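Local coordinates for polysialic acid O-acetyltransferase (Escherichia coli, PDB 3JQY), which catalyses the O-acetylation of the polysialic acid capsule, moving acetyl groups from acetyl-CoA to sialic acid residues of long polymers, at residues Q56-N61 / T76-G81; D163-S168 / G181-S186; D68-R73 / K90-K95. All blocks are in the same frame, centred on the assembly; numbering follows the deposited sequence.

Interaction 1 (Q56-N61 / T76-G81); sequences QFNGNN and TVIFRG
Phe-57 and Phe-79 lie side by side on neighbouring parallel strands whose axes run 4.8 Å apart, in a register that also pairs Gln-56 with Ile-78 and Asn-58 with Arg-80. Four backbone hydrogen bonds join the strands. Phe-79 N gives a nearly linear bond to Gln-56 O (2.8 Å), while Asn-58 N donates to Phe-79 O at 2.7 Å. Gln-56 N binds Val-77 O, and where the strands end Gly-81 N donates to Asn-58 O. Beyond it, the CA of Gly-59 lies 3.2 Å from Gly-81 O, a CA-H...O contact.

The aromatic contact is an offset one. Both rings point the same way, each with CG anti to its carbonyl carbon (chi1 -67° and -71°), and their planes are 12° from parallel. They are slid so far that overlap is slight: the centroids are 5.0 Å apart, and Phe-57 CD1 meets Phe-79 CD1 at 3.4 Å.

The polar groups lie on the sheet face that bears Gln-56, Ile-78, Asn-58 and Arg-80. Gln-56 NE2 donates weakly to Asn-58 OD1 and more firmly to Asp-34 OD2. Ile-78 CG2 sits 3.9 Å over the centre of the Arg-80 guanidinium.

Stacking like residues at matching positions of successive coils is characteristic of the left-handed beta-helix of hexapeptide-repeat transferases. Here the chemistry divides by face: buried phenylalanines line the coil interior, the mostly polar side chains of Gln-56, Asn-58 and Arg-80, with Ile-78 among them, the outer face, and the hydrogen-bonded backbones hold the coils in step.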
# COMPACT_ATOMS: atom_id res chain seq x y z
N GLN B 56 -14.39 20.35 11.59
CA GLN B 56 -14.81 19.91 12.91
C GLN B 56 -13.87 20.52 13.93
O GLN B 56 -12.68 20.24 13.92
CB GLN B 56 -14.76 18.38 12.99
CG GLN B 56 -15.08 17.81 14.35
CD GLN B 56 -16.56 17.78 14.64
OE1 GLN B 56 -17.35 17.27 13.84
NE2 GLN B 56 -16.96 18.34 15.78
N PHE B 57 -14.41 21.35 14.81
CA PHE B 57 -13.62 21.94 15.89
C PHE B 57 -13.91 21.18 17.18
O PHE B 57 -14.98 21.33 17.76
CB PHE B 57 -13.99 23.41 16.11
CG PHE B 57 -13.62 24.33 14.96
CD1 PHE B 57 -12.31 24.74 14.78
CD2 PHE B 57 -14.59 24.83 14.11
CE1 PHE B 57 -11.97 25.60 13.75
CE2 PHE B 57 -14.26 25.70 13.08
CZ PHE B 57 -12.94 26.08 12.90
N ASN B 58 -12.96 20.35 17.62
CA ASN B 58 -13.08 19.65 18.90
C ASN B 58 -12.10 20.25 19.90
O ASN B 58 -11.26 19.54 20.47
CB ASN B 58 -12.77 18.16 18.74
CG ASN B 58 -13.86 17.39 18.00
OD1 ASN B 58 -15.02 17.79 17.99
ND2 ASN B 58 -13.47 16.28 17.38
N GLY B 59 -12.20 21.55 20.10
CA GLY B 59 -11.30 22.28 20.97
C GLY B 59 -11.53 23.77 20.84
O GLY B 59 -12.47 24.20 20.18
N ASN B 60 -10.65 24.56 21.45
CA ASN B 60 -10.83 26.01 21.51
C ASN B 60 -9.73 26.79 20.80
O ASN B 60 -8.60 26.32 20.67
CB ASN B 60 -10.88 26.45 22.97
CG ASN B 60 -11.85 25.63 23.80
OD1 ASN B 60 -12.95 25.31 23.35
ND2 ASN B 60 -11.44 25.29 25.02
N ASN B 61 -10.07 28.00 20.37
CA ASN B 61 -9.09 28.94 19.85
C ASN B 61 -8.30 28.39 18.67
O ASN B 61 -7.09 28.63 18.55
CB ASN B 61 -8.14 29.39 20.96
CG ASN B 61 -8.88 30.06 22.11
OD1 ASN B 61 -8.54 29.88 23.27
ND2 ASN B 61 -9.92 30.81 21.77
N THR B 76 -11.77 17.09 4.72
CA THR B 76 -12.20 17.13 6.11
C THR B 76 -11.04 17.66 6.94
O THR B 76 -9.93 17.12 6.87
CB THR B 76 -12.59 15.73 6.64
OG1 THR B 76 -13.63 15.17 5.83
CG2 THR B 76 -13.07 15.81 8.10
N VAL B 77 -11.29 18.72 7.69
CA VAL B 77 -10.29 19.29 8.59
C VAL B 77 -10.79 19.13 10.01
O VAL B 77 -11.85 19.65 10.36
CB VAL B 77 -10.03 20.78 8.31
CG1 VAL B 77 -8.93 21.29 9.20
CG2 VAL B 77 -9.67 20.99 6.84
N ILE B 78 -10.04 18.39 10.82
CA ILE B 78 -10.44 18.15 12.20
C ILE B 78 -9.45 18.82 13.14
O ILE B 78 -8.23 18.63 13.01
CB ILE B 78 -10.51 16.65 12.53
CG1 ILE B 78 -11.51 15.96 11.59
CG2 ILE B 78 -10.90 16.45 13.99
CD1 ILE B 78 -11.56 14.46 11.74
N PHE B 79 -9.97 19.61 14.07
CA PHE B 79 -9.14 20.26 15.09
C PHE B 79 -9.33 19.55 16.42
O PHE B 79 -10.45 19.50 16.94
CB PHE B 79 -9.54 21.73 15.24
CG PHE B 79 -9.14 22.59 14.07
CD1 PHE B 79 -10.04 22.86 13.05
CD2 PHE B 79 -7.86 23.12 13.99
CE1 PHE B 79 -9.67 23.65 11.97
CE2 PHE B 79 -7.49 23.91 12.91
CZ PHE B 79 -8.39 24.18 11.91
N ARG B 80 -8.25 18.99 16.96
CA ARG B 80 -8.30 18.34 18.27
C ARG B 80 -7.51 19.17 19.28
O ARG B 80 -6.33 19.45 19.08
CB ARG B 80 -7.73 16.92 18.19
CG ARG B 80 -8.43 16.02 17.18
CD ARG B 80 -8.06 14.56 17.43
NE ARG B 80 -8.34 13.70 16.28
CZ ARG B 80 -9.55 13.26 15.95
NH1 ARG B 80 -10.61 13.61 16.67
NH2 ARG B 80 -9.70 12.48 14.88
N GLY B 81 -8.17 19.58 20.35
CA GLY B 81 -7.49 20.42 21.31
C GLY B 81 -7.45 21.86 20.84
O GLY B 81 -8.24 22.26 19.97

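Interaction 2 (D163-S168 / G181-S186); sequences DIIISS and GVSVGS
Ser-167 and Ser-186 meet at the end of two parallel segments, with Ser-167 CB 3.4 Å from Ser-186 N. Each buries about 45 Å² in the contact, as does Ile-165; Val-184 alone buries more. Ser-167 is held through its backbone: its N donates to Val-184 O at 2.9 Å, with an N-H...O angle of 163°.

Ser-186 uses its side chain instead. With OG anti to the backbone N (chi1 -178°), the hydroxyl donates to Ser-168 O at 2.8 Å, from above the carbonyl plane. An alanine here would probably leave Ser-168 O without its hydroxyl donor and the two turns less firmly joined. Tyr-238 of helix 233-245 touches both Ser-168 and Ser-186, which places this end of the contact against that helix.

Val-184 pairs with Ile-166, their side chains on the buried face, while its N donates to Ile-165 O at 2.9 Å. Ile-165 N in turn binds Val-182 O, so Ile-165 bonds to the other strand through both its N and its O. On the other face, Ser-183 OG rests 3.8 Å from Ile-165 CB.

Both segments belong to one parallel sheet of the left-handed beta-helix, near Lys-180 and Lys-198, which probably bind acetyl-CoA, as in related enzymes. The chemistry is that of stacked coils: aliphatic Ile-166 and Val-184 turn inward, Val-184 onto Val-170, main-chain bonds join the straight parts, and beyond the strands a serine hydroxyl supplies the link between turns.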
# COMPACT_ATOMS: atom_id res chain seq x y z
N ASP B 163 8.38 17.91 13.20
CA ASP B 163 7.83 18.59 12.03
C ASP B 163 8.15 17.90 10.70
O ASP B 163 9.23 17.33 10.52
CB ASP B 163 8.36 20.03 11.92
CG ASP B 163 7.94 20.91 13.08
OD1 ASP B 163 7.12 20.49 13.93
OD2 ASP B 163 8.43 22.05 13.14
N ILE B 164 7.22 17.99 9.76
CA ILE B 164 7.48 17.59 8.38
C ILE B 164 7.45 18.84 7.52
O ILE B 164 6.52 19.64 7.61
CB ILE B 164 6.44 16.57 7.86
CG1 ILE B 164 6.60 15.25 8.61
CG2 ILE B 164 6.63 16.35 6.37
CD1 ILE B 164 5.43 14.31 8.48
N ILE B 165 8.46 19.02 6.69
CA ILE B 165 8.58 20.22 5.87
C ILE B 165 8.85 19.84 4.42
O ILE B 165 9.95 19.40 4.08
CB ILE B 165 9.72 21.15 6.38
CG1 ILE B 165 9.53 21.46 7.86
CG2 ILE B 165 9.75 22.44 5.57
CD1 ILE B 165 8.20 22.09 8.21
N ILE B 166 7.83 19.99 3.59
CA ILE B 166 8.00 19.77 2.16
C ILE B 166 8.22 21.13 1.49
O ILE B 166 7.36 21.99 1.53
CB ILE B 166 6.77 19.06 1.56
CG1 ILE B 166 6.51 17.75 2.31
CG2 ILE B 166 6.97 18.82 0.06
CD1 ILE B 166 5.24 17.06 1.92
N SER B 167 9.40 21.31 0.91
CA SER B 167 9.74 22.59 0.28
C SER B 167 8.87 22.86 -0.94
O SER B 167 8.13 21.99 -1.41
CB SER B 167 11.21 22.63 -0.11
OG SER B 167 12.04 22.61 1.04
N SER B 168 8.98 24.07 -1.47
CA SER B 168 8.28 24.41 -2.70
C SER B 168 8.78 23.55 -3.85
O SER B 168 9.95 23.15 -3.90
CB SER B 168 8.46 25.89 -3.04
OG SER B 168 7.80 26.70 -2.07
N GLY B 181 9.72 14.33 11.26
CA GLY B 181 11.02 14.98 11.28
C GLY B 181 11.69 15.07 9.93
O GLY B 181 12.86 15.45 9.83
N VAL B 182 10.95 14.74 8.87
CA VAL B 182 11.53 14.73 7.54
C VAL B 182 11.33 16.05 6.80
O VAL B 182 10.23 16.61 6.79
CB VAL B 182 10.94 13.58 6.68
CG1 VAL B 182 11.35 13.73 5.21
CG2 VAL B 182 11.39 12.24 7.23
N SER B 183 12.41 16.54 6.20
CA SER B 183 12.36 17.66 5.27
C SER B 183 12.67 17.14 3.87
O SER B 183 13.55 16.30 3.70
CB SER B 183 13.41 18.71 5.64
OG SER B 183 13.06 19.36 6.86
N VAL B 184 11.93 17.63 2.88
CA VAL B 184 12.20 17.32 1.48
C VAL B 184 12.54 18.61 0.74
O VAL B 184 11.73 19.54 0.69
CB VAL B 184 11.00 16.66 0.79
CG1 VAL B 184 11.32 16.40 -0.67
CG2 VAL B 184 10.64 15.35 1.49
N GLY B 185 13.74 18.67 0.18
CA GLY B 185 14.23 19.87 -0.46
C GLY B 185 13.54 20.20 -1.77
O GLY B 185 12.93 19.35 -2.40
N SER B 186 13.66 21.46 -2.18
CA SER B 186 12.98 21.97 -3.37
C SER B 186 13.45 21.27 -4.64
O SER B 186 14.63 20.95 -4.79
CB SER B 186 13.22 23.49 -3.46
OG SER B 186 12.55 24.05 -4.57

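Interaction 3 (D68-R73 / K90-K95); sequences DDVECR and KNSKIK
Asp-68 O touches Lys-90 CB at 3.3 Å where the two segments start, running 8° from parallel. Asp-69 lies alongside Asn-91, both side chains pointing the same way; a water bridges Asp-69 OD2 and Asn-91 ND2, and another spans Asp-69 O and Ser-92 O. Val-70 CA makes a CA-H...O contact with Ser-92 O at 3.4 Å. Glu-71 N donates to Ser-92 O and Glu-71 O accepts from Ile-94 N at 2.8 Å, with an N-H...O angle of 168°. Its extended side chain crosses Lys-93 obliquely: OE2 stays 4.6 Å from Lys-93 NZ, beyond a salt bridge, with a water between, and also takes a bond from Asn-49 ND2. Cys-72 SG packs on Ile-94 CG2 at 3.7 Å. Arg-73 N binds Ile-94 O at 3.0 Å, and its NH1 bonds to Asn-49 O. Arg-73 NE is 4.4 Å from Lys-95 NZ, a like-charge approach that the carboxylate of Glu-71, its OE1 5.3 Å from Lys-95 NZ, may partly offset. The contact thus joins the start of strand 71-80 to strand 93-95 at a corner of the beta-helix, with Val-70 and Ile-94 against Ile-88 of strand 85-88.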
# COMPACT_ATOMS: atom_id res chain seq x y z
N ASP B 68 -9.01 32.48 -1.42
CA ASP B 68 -9.76 32.53 -2.67
C ASP B 68 -9.18 31.52 -3.67
O ASP B 68 -7.97 31.25 -3.67
CB ASP B 68 -9.68 33.92 -3.29
CG ASP B 68 -10.62 34.93 -2.63
OD1 ASP B 68 -11.47 34.54 -1.80
OD2 ASP B 68 -10.50 36.14 -2.95
N ASP B 69 -10.06 30.99 -4.52
CA ASP B 69 -9.67 30.16 -5.65
C ASP B 69 -9.01 28.83 -5.29
O ASP B 69 -8.37 28.20 -6.13
CB ASP B 69 -8.79 30.95 -6.62
CG ASP B 69 -9.51 32.14 -7.20
OD1 ASP B 69 -10.74 32.05 -7.39
OD2 ASP B 69 -8.86 33.17 -7.46
N VAL B 70 -9.20 28.40 -4.05
CA VAL B 70 -8.81 27.06 -3.67
C VAL B 70 -9.94 26.10 -4.08
O VAL B 70 -11.11 26.46 -4.01
CB VAL B 70 -8.54 26.99 -2.15
CG1 VAL B 70 -8.23 25.56 -1.72
CG2 VAL B 70 -7.41 27.93 -1.79
N GLU B 71 -9.57 24.91 -4.53
CA GLU B 71 -10.56 23.88 -4.79
C GLU B 71 -10.46 22.82 -3.70
O GLU B 71 -9.44 22.15 -3.58
CB GLU B 71 -10.28 23.23 -6.15
CG GLU B 71 -11.07 21.95 -6.40
CD GLU B 71 -10.58 21.22 -7.64
OE1 GLU B 71 -10.02 20.11 -7.51
OE2 GLU B 71 -10.75 21.76 -8.76
N CYS B 72 -11.51 22.70 -2.89
CA CYS B 72 -11.58 21.68 -1.86
C CYS B 72 -12.65 20.69 -2.26
O CYS B 72 -13.81 21.07 -2.44
CB CYS B 72 -11.96 22.29 -0.51
SG CYS B 72 -10.81 23.52 0.08
N ARG B 73 -12.27 19.43 -2.41
CA ARG B 73 -13.24 18.37 -2.70
C ARG B 73 -13.05 17.20 -1.75
O ARG B 73 -11.96 16.61 -1.67
CB ARG B 73 -13.13 17.93 -4.17
CG ARG B 73 -13.39 19.08 -5.14
CD ARG B 73 -13.08 18.70 -6.58
NE ARG B 73 -13.98 17.67 -7.09
CZ ARG B 73 -15.20 17.91 -7.57
NH1 ARG B 73 -15.67 19.15 -7.62
NH2 ARG B 73 -15.94 16.90 -8.02
N LYS B 90 -3.98 30.34 -1.77
CA LYS B 90 -4.75 30.49 -3.00
C LYS B 90 -4.33 29.58 -4.15
O LYS B 90 -3.15 29.23 -4.28
CB LYS B 90 -4.71 31.95 -3.47
CG LYS B 90 -3.30 32.49 -3.63
CD LYS B 90 -3.28 33.79 -4.45
CE LYS B 90 -4.07 34.90 -3.78
NZ LYS B 90 -4.04 36.16 -4.58
N ASN B 91 -5.31 29.19 -4.95
CA ASN B 91 -5.10 28.46 -6.20
C ASN B 91 -4.59 27.03 -6.02
O ASN B 91 -4.16 26.40 -6.98
CB ASN B 91 -4.19 29.25 -7.13
CG ASN B 91 -4.86 30.49 -7.66
OD1 ASN B 91 -5.84 30.41 -8.40
ND2 ASN B 91 -4.35 31.66 -7.29
N SER B 92 -4.66 26.52 -4.80
CA SER B 92 -4.30 25.14 -4.54
C SER B 92 -5.51 24.24 -4.77
O SER B 92 -6.64 24.71 -4.87
CB SER B 92 -3.79 24.98 -3.11
OG SER B 92 -4.75 25.47 -2.18
N LYS B 93 -5.28 22.93 -4.83
CA LYS B 93 -6.36 21.97 -5.01
C LYS B 93 -6.15 20.88 -3.98
O LYS B 93 -5.08 20.26 -3.95
CB LYS B 93 -6.33 21.37 -6.41
CG LYS B 93 -6.46 22.39 -7.53
CD LYS B 93 -6.63 21.69 -8.86
CE LYS B 93 -6.75 22.68 -10.01
NZ LYS B 93 -6.97 21.97 -11.30
N ILE B 94 -7.16 20.62 -3.15
CA ILE B 94 -6.96 19.71 -2.03
C ILE B 94 -8.14 18.76 -1.82
O ILE B 94 -9.30 19.10 -2.07
CB ILE B 94 -6.65 20.47 -0.73
CG1 ILE B 94 -6.29 19.50 0.39
CG2 ILE B 94 -7.83 21.35 -0.35
CD1 ILE B 94 -5.52 20.13 1.53
N LYS B 95 -7.79 17.55 -1.38
CA LYS B 95 -8.74 16.52 -0.98
C LYS B 95 -8.14 15.84 0.25
O LYS B 95 -6.97 16.06 0.56
CB LYS B 95 -8.89 15.49 -2.10
CG LYS B 95 -9.20 16.10 -3.46
CD LYS B 95 -9.51 15.03 -4.50
CE LYS B 95 -9.69 15.68 -5.87
NZ LYS B 95 -10.61 14.88 -6.73
O HOH W 1 -7.61 25.86 -7.40
O HOH W 2 -6.43 33.69 -8.75
O HOH W 3 -9.44 19.00 -5.25
O HOH W 4 -9.64 20.83 -11.13

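All three contacts join successive coils of one left-handed beta-helix. Interactions 1 and 3 share strand 71-80 and the same parallel sheet: 90-95 pairs with its start and 56-61 with its end, their centres 20 Å apart. Their segments alternate along the chain, as expected when each coil pairs with the one before and the one after. Interaction 2 follows both in sequence and lies in another sheet, that of strands 164-166 and 183-184, with its centre 24 Å from interaction 1 and 21 Å from interaction 3. Parallel coil-to-coil pairing therefore recurs from the N-terminal coils to those near the predicted acetyl-CoA site.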